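Local coordinates for putative cyclohexadienyl dehydrogenase and ADH prephenate dehydrogenase (PDB 4WJI) that acts as a cyclohexadienyl dehydrogenase of tyrosine biosynthesis, binding NADP and probably converting prephenate to 4-hydroxyphenylpyruvate with release of carbon dioxide, at the interface of chains A and B. Numbering follows the deposited sequence. Chains: chain A/B, Putative cyclohexadienyl dehydrogenase and ADH prephenate dehydrogenase.

Contact 1: the interface of chains A and B. Residues chain A 285-286, 289; chain B 214.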
loop_
_atom_site.group_PDB
_atom_site.type_symbol
_atom_site.label_atom_id
_atom_site.label_comp_id
_atom_site.label_asym_id
_atom_site.label_seq_id
_atom_site.Cartn_x
_atom_site.Cartn_y
_atom_site.Cartn_z
ATOM N N SER A 285 8.756 -7.432 -11.606
ATOM C CA SER A 285 10.022 -7.934 -11.079
ATOM C C SER A 285 9.921 -8.330 -9.605
ATOM O O SER A 285 10.499 -9.333 -9.176
ATOM C CB SER A 285 11.102 -6.895 -11.230
ATOM O OG SER A 285 11.372 -6.599 -12.569
ATOM N N ILE A 286 9.185 -7.533 -8.831
ATOM C CA ILE A 286 8.957 -7.845 -7.435
ATOM C C ILE A 286 8.195 -9.137 -7.263
ATOM O O ILE A 286 8.496 -9.958 -6.385
ATOM C CB ILE A 286 8.275 -6.639 -6.749
ATOM C CG1 ILE A 286 9.300 -5.491 -6.610
ATOM C CG2 ILE A 286 7.640 -6.989 -5.364
ATOM C CD1 ILE A 286 8.652 -4.160 -6.271
ATOM N N ALA A 289 10.361 -12.115 -8.156
ATOM C CA ALA A 289 11.322 -12.297 -7.046
ATOM C C ALA A 289 10.683 -12.861 -5.789
ATOM O O ALA A 289 11.368 -13.332 -4.891
ATOM C CB ALA A 289 12.039 -10.987 -6.714
ATOM N N ILE B 214 14.117 -3.691 -6.047
ATOM C CA ILE B 214 13.319 -4.891 -6.052
ATOM C C ILE B 214 13.616 -5.725 -4.818
ATOM O O ILE B 214 12.697 -6.156 -4.119
ATOM C CB ILE B 214 13.608 -5.742 -7.341
ATOM C CG1 ILE B 214 13.205 -4.971 -8.598
ATOM C CG2 ILE B 214 12.927 -7.084 -7.270
ATOM C CD1 ILE B 214 13.929 -5.459 -9.824
#
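The last helix of the chain, 280-289, receives B:Ile214 of the partner's short helix 210-215 against A:Ser285, A:Ile286 and A:Ala289, an apolar knob in the dimer interface of this prephenate/arogenate dehydrogenase. Both branches of the isoleucine are used. Its CG1 stands beside the backbone N (chi1 -63°) and CD1 runs on nearly extended from CA (chi2 157°), which carries the long branch to the serine while CG2 turns toward the neighbouring turn. The tight point is between B:Ile214 CD1 and A:Ser285 CB, 3.5 Å, closer than ordinary van der Waals packing. The hydroxyl A:Ser285 OG lies 3.9 Å from B:Ile214 CD1. The short branch, B:Ile214 CG2, rests over the helix backbone at A:Ser285 O (3.8 Å) and also meets the methyl A:Ala289 CB, one turn further along, at 4.0 Å. A:Ile286 adds its CG1, 4.0 Å from B:Ile214 CG2, the two side chains crossing obliquely. Cutting B:Ile214 back to an alanine is likely to open a gap on this helix face, leaving A:Ser285 CB and A:Ala289 CB without the methyl groups that pack against them.

Contact 2: the interface of chains A and B. Residues chain A 228-232; chain B 273, 276-277, 280.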
loop_
_atom_site.group_PDB
_atom_site.type_symbol
_atom_site.label_atom_id
_atom_site.label_comp_id
_atom_site.label_asym_id
_atom_site.label_seq_id
_atom_site.Cartn_x
_atom_site.Cartn_y
_atom_site.Cartn_z
ATOM N N ALA A 228 0.925 4.435 7.517
ATOM C CA ALA A 228 0.742 5.610 8.418
ATOM C C ALA A 228 0.163 5.264 9.790
ATOM O O ALA A 228 -0.160 6.157 10.583
ATOM C CB ALA A 228 -0.099 6.667 7.725
ATOM N N ALA A 229 0.019 3.973 10.067
ATOM C CA ALA A 229 -0.313 3.487 11.412
ATOM C C ALA A 229 0.871 2.988 12.242
ATOM O O ALA A 229 0.684 2.525 13.395
ATOM C CB ALA A 229 -1.337 2.389 11.322
ATOM N N SER A 230 2.050 3.094 11.653
ATOM C CA SER A 230 3.269 2.640 12.272
ATOM C C SER A 230 3.603 3.499 13.517
ATOM O O SER A 230 2.915 4.459 13.842
ATOM C CB SER A 230 4.399 2.678 11.236
ATOM O OG SER A 230 4.136 1.829 10.137
ATOM N N ASP A 231 4.650 3.105 14.225
ATOM C CA ASP A 231 4.985 3.767 15.449
ATOM C C ASP A 231 5.569 5.177 15.207
ATOM O O ASP A 231 6.556 5.330 14.476
ATOM C CB ASP A 231 5.969 2.941 16.257
ATOM C CG ASP A 231 6.296 3.589 17.573
ATOM O OD1 ASP A 231 5.409 3.647 18.481
ATOM O OD2 ASP A 231 7.425 4.114 17.702
ATOM N N PRO A 232 5.022 6.183 15.909
ATOM C CA PRO A 232 5.496 7.541 15.618
ATOM C C PRO A 232 6.908 7.816 16.096
ATOM O O PRO A 232 7.599 8.596 15.482
ATOM C CB PRO A 232 4.499 8.453 16.361
ATOM C CG PRO A 232 3.549 7.584 17.026
ATOM C CD PRO A 232 3.718 6.193 16.606
ATOM N N PHE B 273 6.395 13.939 15.169
ATOM C CA PHE B 273 5.684 13.046 16.083
ATOM C C PHE B 273 4.159 13.301 16.102
ATOM O O PHE B 273 3.359 12.350 16.047
ATOM C CB PHE B 273 6.252 13.174 17.494
ATOM C CG PHE B 273 5.703 12.170 18.450
ATOM C CD1 PHE B 273 6.316 10.938 18.600
ATOM C CD2 PHE B 273 4.578 12.451 19.204
ATOM C CE1 PHE B 273 5.819 10.017 19.501
ATOM C CE2 PHE B 273 4.077 11.527 20.093
ATOM C CZ PHE B 273 4.683 10.296 20.213
ATOM N N PHE B 276 2.569 12.067 12.798
ATOM C CA PHE B 276 2.563 10.611 12.719
ATOM C C PHE B 276 1.606 9.976 13.732
ATOM O O PHE B 276 1.063 8.892 13.495
ATOM C CB PHE B 276 3.993 10.064 12.909
ATOM C CG PHE B 276 5.000 10.567 11.898
ATOM C CD1 PHE B 276 4.623 11.213 10.716
ATOM C CD2 PHE B 276 6.368 10.395 12.145
ATOM C CE1 PHE B 276 5.568 11.655 9.821
ATOM C CE2 PHE B 276 7.310 10.819 11.244
ATOM C CZ PHE B 276 6.927 11.465 10.086
ATOM N N THR B 277 1.378 10.657 14.844
ATOM C CA THR B 277 0.356 10.234 15.815
ATOM C C THR B 277 -1.058 10.408 15.258
ATOM O O THR B 277 -1.888 9.511 15.414
ATOM C CB THR B 277 0.521 11.050 17.127
ATOM O OG1 THR B 277 1.793 10.665 17.697
ATOM C CG2 THR B 277 -0.602 10.767 18.148
ATOM N N ARG B 280 -2.691 7.742 12.789
ATOM C CA ARG B 280 -3.044 6.408 13.272
ATOM C C ARG B 280 -4.541 6.199 13.448
ATOM O O ARG B 280 -5.043 5.139 13.265
ATOM C CB ARG B 280 -2.313 6.095 14.559
ATOM C CG ARG B 280 -0.833 6.266 14.391
ATOM C CD ARG B 280 -0.103 5.944 15.671
ATOM N NE ARG B 280 0.286 4.570 15.691
ATOM C CZ ARG B 280 0.814 3.946 16.708
ATOM N NH1 ARG B 280 0.959 4.525 17.875
ATOM N NH2 ARG B 280 1.170 2.718 16.541
HETATM O O HOH W 1 3.107 2.321 18.783
HETATM O O HOH W 2 2.880 6.793 13.149
#
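B:Arg280, the first residue of helix 280-289, reaches over the loop 228-231 of chain A in this junction of the prephenate/arogenate dehydrogenase dimer, where A:Pro232 starts the next helix. The firm part is a side-on grip: NE and NH2 of the guanidinium both donate to the backbone carbonyl of A:Ala229, with B:Arg280 NE to A:Ala229 O at 3.1 Å and B:Arg280 NH2 to the same A:Ala229 O at 3.2 Å. That oxygen lies in the guanidinium plane, yet both nitrogens approach from one face of the carbonyl plane, NE well above it. The bend at chi3 (92°) turns the guanidinium so that the rim of one face lies over A:Pro232 CD, which is 3.7 Å from B:Arg280 CZ. Across the proline ring, A:Pro232 CB packs on B:Phe273 CE1 at 3.7 Å and on B:Phe276 CB at 3.8 Å. B:Thr277 OG1 also faces this ring while bonding back to B:Phe273 O.

The other side is watery. A:Asp231 OD1 and B:Arg280 NH1 stay 4.6 Å apart, and water 1 links the carboxylate to B:Arg280 NH2 instead. Water 2 bonds to B:Phe276 O and sits near A:Ser230 O, the latter distance being doubtfully short.

Contact 3: the interface of chains A and B. Residues chain A 252-253, 256, 275, 278; chain B 200-201, 204.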
loop_
_atom_site.group_PDB
_atom_site.type_symbol
_atom_site.label_atom_id
_atom_site.label_comp_id
_atom_site.label_asym_id
_atom_site.label_seq_id
_atom_site.Cartn_x
_atom_site.Cartn_y
_atom_site.Cartn_z
ATOM N N ARG A 252 13.616 14.898 -5.489
ATOM C CA ARG A 252 13.394 14.141 -6.751
ATOM C C ARG A 252 11.891 13.856 -6.953
ATOM O O ARG A 252 11.335 14.080 -8.050
ATOM C CB ARG A 252 14.201 12.830 -6.803
ATOM C CG ARG A 252 15.725 13.056 -6.879
ATOM C CD ARG A 252 16.541 11.784 -6.870
ATOM N N PHE A 253 11.243 13.384 -5.885
ATOM C CA PHE A 253 9.813 13.074 -5.892
ATOM C C PHE A 253 8.982 14.305 -6.250
ATOM O O PHE A 253 8.064 14.217 -7.067
ATOM C CB PHE A 253 9.394 12.530 -4.507
ATOM C CG PHE A 253 7.905 12.354 -4.350
ATOM C CD1 PHE A 253 7.112 13.412 -3.926
ATOM C CD2 PHE A 253 7.283 11.140 -4.645
ATOM C CE1 PHE A 253 5.741 13.300 -3.837
ATOM C CE2 PHE A 253 5.904 11.015 -4.525
ATOM C CZ PHE A 253 5.137 12.090 -4.119
ATOM N N ASP A 256 9.252 15.409 -9.869
ATOM C CA ASP A 256 8.480 14.493 -10.718
ATOM C C ASP A 256 6.992 14.742 -10.576
ATOM O O ASP A 256 6.249 14.740 -11.598
ATOM C CB ASP A 256 8.809 13.058 -10.337
ATOM C CG ASP A 256 10.199 12.595 -10.835
ATOM O OD1 ASP A 256 10.932 13.355 -11.543
ATOM O OD2 ASP A 256 10.599 11.449 -10.502
ATOM N N LEU A 275 3.953 7.068 -18.524
ATOM C CA LEU A 275 4.386 6.919 -17.142
ATOM C C LEU A 275 3.759 5.674 -16.530
ATOM O O LEU A 275 4.441 4.864 -15.865
ATOM C CB LEU A 275 4.036 8.096 -16.209
ATOM C CG LEU A 275 4.277 7.849 -14.667
ATOM C CD1 LEU A 275 5.725 7.559 -14.181
ATOM C CD2 LEU A 275 3.715 9.016 -13.860
ATOM N N ARG A 278 5.301 2.454 -17.737
ATOM C CA ARG A 278 6.698 2.256 -17.312
ATOM C C ARG A 278 6.739 1.661 -15.902
ATOM O O ARG A 278 7.550 0.802 -15.581
ATOM C CB ARG A 278 7.444 3.597 -17.374
ATOM C CG ARG A 278 8.847 3.590 -16.819
ATOM C CD ARG A 278 9.681 4.741 -17.390
ATOM N NE ARG A 278 9.262 6.075 -16.944
ATOM C CZ ARG A 278 9.595 6.641 -15.776
ATOM N NH1 ARG A 278 10.328 5.991 -14.876
ATOM N NH2 ARG A 278 9.176 7.868 -15.498
ATOM N N GLY B 200 7.873 5.883 -10.304
ATOM C CA GLY B 200 8.641 6.538 -11.351
ATOM C C GLY B 200 9.938 7.172 -10.837
ATOM O O GLY B 200 10.970 7.124 -11.489
ATOM N N THR B 201 9.864 7.792 -9.670
ATOM C CA THR B 201 11.019 8.400 -9.039
ATOM C C THR B 201 12.152 7.374 -8.837
ATOM O O THR B 201 13.342 7.656 -9.130
ATOM C CB THR B 201 10.635 9.125 -7.722
ATOM O OG1 THR B 201 9.650 10.112 -8.003
ATOM C CG2 THR B 201 11.846 9.833 -7.067
ATOM N N ASP B 204 14.086 6.159 -11.914
ATOM C CA ASP B 204 14.939 7.139 -12.549
ATOM C C ASP B 204 16.333 7.235 -11.921
ATOM O O ASP B 204 17.201 7.884 -12.474
ATOM C CB ASP B 204 14.263 8.548 -12.513
ATOM C CG ASP B 204 13.027 8.661 -13.409
ATOM O OD1 ASP B 204 12.862 7.832 -14.343
ATOM O OD2 ASP B 204 12.216 9.607 -13.182
HETATM O O HOH W 3 9.355 9.782 -13.326
#
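B:Thr201 has helical backbone angles (phi -57°, psi -51°) close to the C-terminal end of helix 177-203, and from there it lies against A:Asp256 and its neighbours on the long helix 243-265 in the helical dimer region of this prephenate/arogenate dehydrogenase. Its hydroxyl takes the position opposite the carbonyl carbon and beside N (chi1 -58°), which directs OG1 to the acid and leaves CG2 for the apolar side. B:Thr201 OG1 donates to A:Asp256 OD2 over 3.0 Å, meeting the carboxylate on its anti side and somewhat out of its plane. The methyl B:Thr201 CG2 packs on A:Arg252 CB at 3.8 Å and on A:Phe253 CA at 4.0 Å. A valine in place of B:Thr201 would probably keep much of this packing but leave A:Asp256 OD2 without its hydroxyl partner.

The second half is less sharply seen, since A:Arg278 and B:Asp204 are both poorly ordered. They form a salt bridge, A:Arg278 NH1 to B:Asp204 OD1 at 3.2 Å, although the N-H points away from the oxygen. Water 3 supplies a further link, bonded to A:Arg278 NH2 and B:Asp204 OD2 at 2.9 Å each. B:Gly200 O lies at the guanidinium edge, 3.6 Å from A:Arg278 NH1. A:Asp256 is a magnesium site seen in a structure of this protein, but no magnesium is modelled on it in this chain.

Contact 4: the interface of chains A and B. Residues chain A 191, 194-195, 224, 227; chain B 198, 220, 224.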
loop_
_atom_site.group_PDB
_atom_site.type_symbol
_atom_site.label_atom_id
_atom_site.label_comp_id
_atom_site.label_asym_id
_atom_site.label_seq_id
_atom_site.Cartn_x
_atom_site.Cartn_y
_atom_site.Cartn_z
ATOM N N PRO A 191 8.659 6.239 0.953
ATOM C CA PRO A 191 7.289 5.654 0.941
ATOM C C PRO A 191 6.509 5.938 2.231
ATOM O O PRO A 191 5.317 6.314 2.171
ATOM C CB PRO A 191 7.573 4.146 0.738
ATOM C CG PRO A 191 8.794 4.151 -0.132
ATOM C CD PRO A 191 9.639 5.318 0.380
ATOM N N ILE A 194 5.515 9.771 2.455
ATOM C CA ILE A 194 4.454 10.079 1.531
ATOM C C ILE A 194 3.113 9.519 2.017
ATOM O O ILE A 194 2.083 10.176 1.868
ATOM C CB ILE A 194 4.828 9.571 0.102
ATOM C CG1 ILE A 194 6.059 10.297 -0.466
ATOM C CG2 ILE A 194 3.716 9.768 -0.856
ATOM C CD1 ILE A 194 6.024 11.792 -0.471
ATOM N N ALA A 195 3.128 8.302 2.594
ATOM C CA ALA A 195 1.901 7.753 3.173
ATOM C C ALA A 195 1.389 8.618 4.331
ATOM O O ALA A 195 0.210 8.935 4.399
ATOM C CB ALA A 195 2.124 6.333 3.655
ATOM N N PHE A 224 -2.230 3.068 2.012
ATOM C CA PHE A 224 -1.383 4.092 2.602
ATOM C C PHE A 224 -1.633 4.205 4.121
ATOM O O PHE A 224 -0.711 4.501 4.929
ATOM C CB PHE A 224 -1.686 5.454 1.980
ATOM C CG PHE A 224 -1.216 5.613 0.571
ATOM C CD1 PHE A 224 -1.949 5.089 -0.484
ATOM C CD2 PHE A 224 -0.083 6.349 0.300
ATOM C CE1 PHE A 224 -1.503 5.231 -1.791
ATOM C CE2 PHE A 224 0.352 6.542 -1.015
ATOM C CZ PHE A 224 -0.362 5.987 -2.065
ATOM N N LEU A 227 0.684 1.919 6.379
ATOM C CA LEU A 227 2.019 2.443 6.690
ATOM C C LEU A 227 1.922 3.578 7.699
ATOM O O LEU A 227 2.755 3.694 8.614
ATOM C CB LEU A 227 2.733 2.872 5.416
ATOM C CG LEU A 227 3.003 1.708 4.466
ATOM C CD1 LEU A 227 3.572 2.229 3.165
ATOM C CD2 LEU A 227 3.934 0.690 5.121
ATOM N N ILE B 198 5.838 7.881 -7.112
ATOM C CA ILE B 198 6.979 7.376 -6.356
ATOM C C ILE B 198 7.683 6.228 -7.078
ATOM O O ILE B 198 8.900 6.144 -7.028
ATOM C CB ILE B 198 6.643 7.106 -4.916
ATOM C CG1 ILE B 198 7.941 6.951 -4.103
ATOM C CG2 ILE B 198 5.787 5.921 -4.780
ATOM C CD1 ILE B 198 7.710 6.928 -2.616
ATOM N N GLY B 220 8.676 -1.106 2.380
ATOM C CA GLY B 220 7.572 -0.145 2.190
ATOM C C GLY B 220 7.184 0.118 0.747
ATOM O O GLY B 220 6.043 0.421 0.436
ATOM N N PHE B 224 3.232 0.435 -2.793
ATOM C CA PHE B 224 2.959 1.417 -3.830
ATOM C C PHE B 224 3.059 0.779 -5.231
ATOM O O PHE B 224 2.328 1.154 -6.189
ATOM C CB PHE B 224 3.976 2.554 -3.765
ATOM C CG PHE B 224 3.814 3.469 -2.595
ATOM C CD1 PHE B 224 4.295 3.111 -1.344
ATOM C CD2 PHE B 224 3.248 4.714 -2.765
ATOM C CE1 PHE B 224 4.132 3.961 -0.258
ATOM C CE2 PHE B 224 3.121 5.599 -1.691
ATOM C CZ PHE B 224 3.569 5.226 -0.434
#
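A:Phe224 and B:Phe224 share one set of torsions, CG opposite the carbonyl carbon and beside the backbone N (chi1 -72°) with the ring turned by chi2 80°, and this throws both rings from the helices 221-227 toward the two-fold axis of the dimer. They meet edge-to-face, the planes 81° apart and the centroids 4.8 Å from each other. Each ring brings its CE2 side to the other, but the CE2-to-CE2 approach is too short to be trusted, so the tightness just there is doubtful.

On the CE1 side of B:Phe224, A:Pro191 of helix 177-203 meets the ring near its CE1 and CZ. A:Pro191 CB touches B:Phe224 CE1 at 3.6 Å, and the carbonyl oxygen A:Pro191 O lies 3.3 Å from B:Phe224 CZ. Ring and proline together probably limit how far the phenylalanine can turn. The ring of A:Pro191 is packed in turn by B:Ile198; the two side chains cross at about a right angle, with B:Ile198 CD1 3.8 Å from A:Pro191 CA. Within chain B, the carbonyl of B:Gly220, a residue with positive phi just ahead of helix 221-227, lies in plane at the edge of the B:Phe224 ring. A:Leu227, which also lines the tyrosine pocket, comes to the ring's CE1 end: A:Leu227 CD1 is 3.9 Å from B:Phe224 CE1 and 4.1 Å from B:Gly220 O.

Contact 4 holds the symmetric heart of the dimer, with the C-alpha centres of contact 2, contact 3 and contact 1 about 13, 14 and 17 Å away. Contacts 1 and 2 lie at opposite ends, about 28 Å apart, yet both draw on helix 280-289, once from each chain. Contacts 2 and 3 share helix 269-278 and are about 26 Å apart; contacts 3 and 4 share helix 177-203. Since every patch has a two-fold twin, the same few helices are used repeatedly, which fits an intertwined dimer built on the dimerization domain and close to the tyrosine pocket.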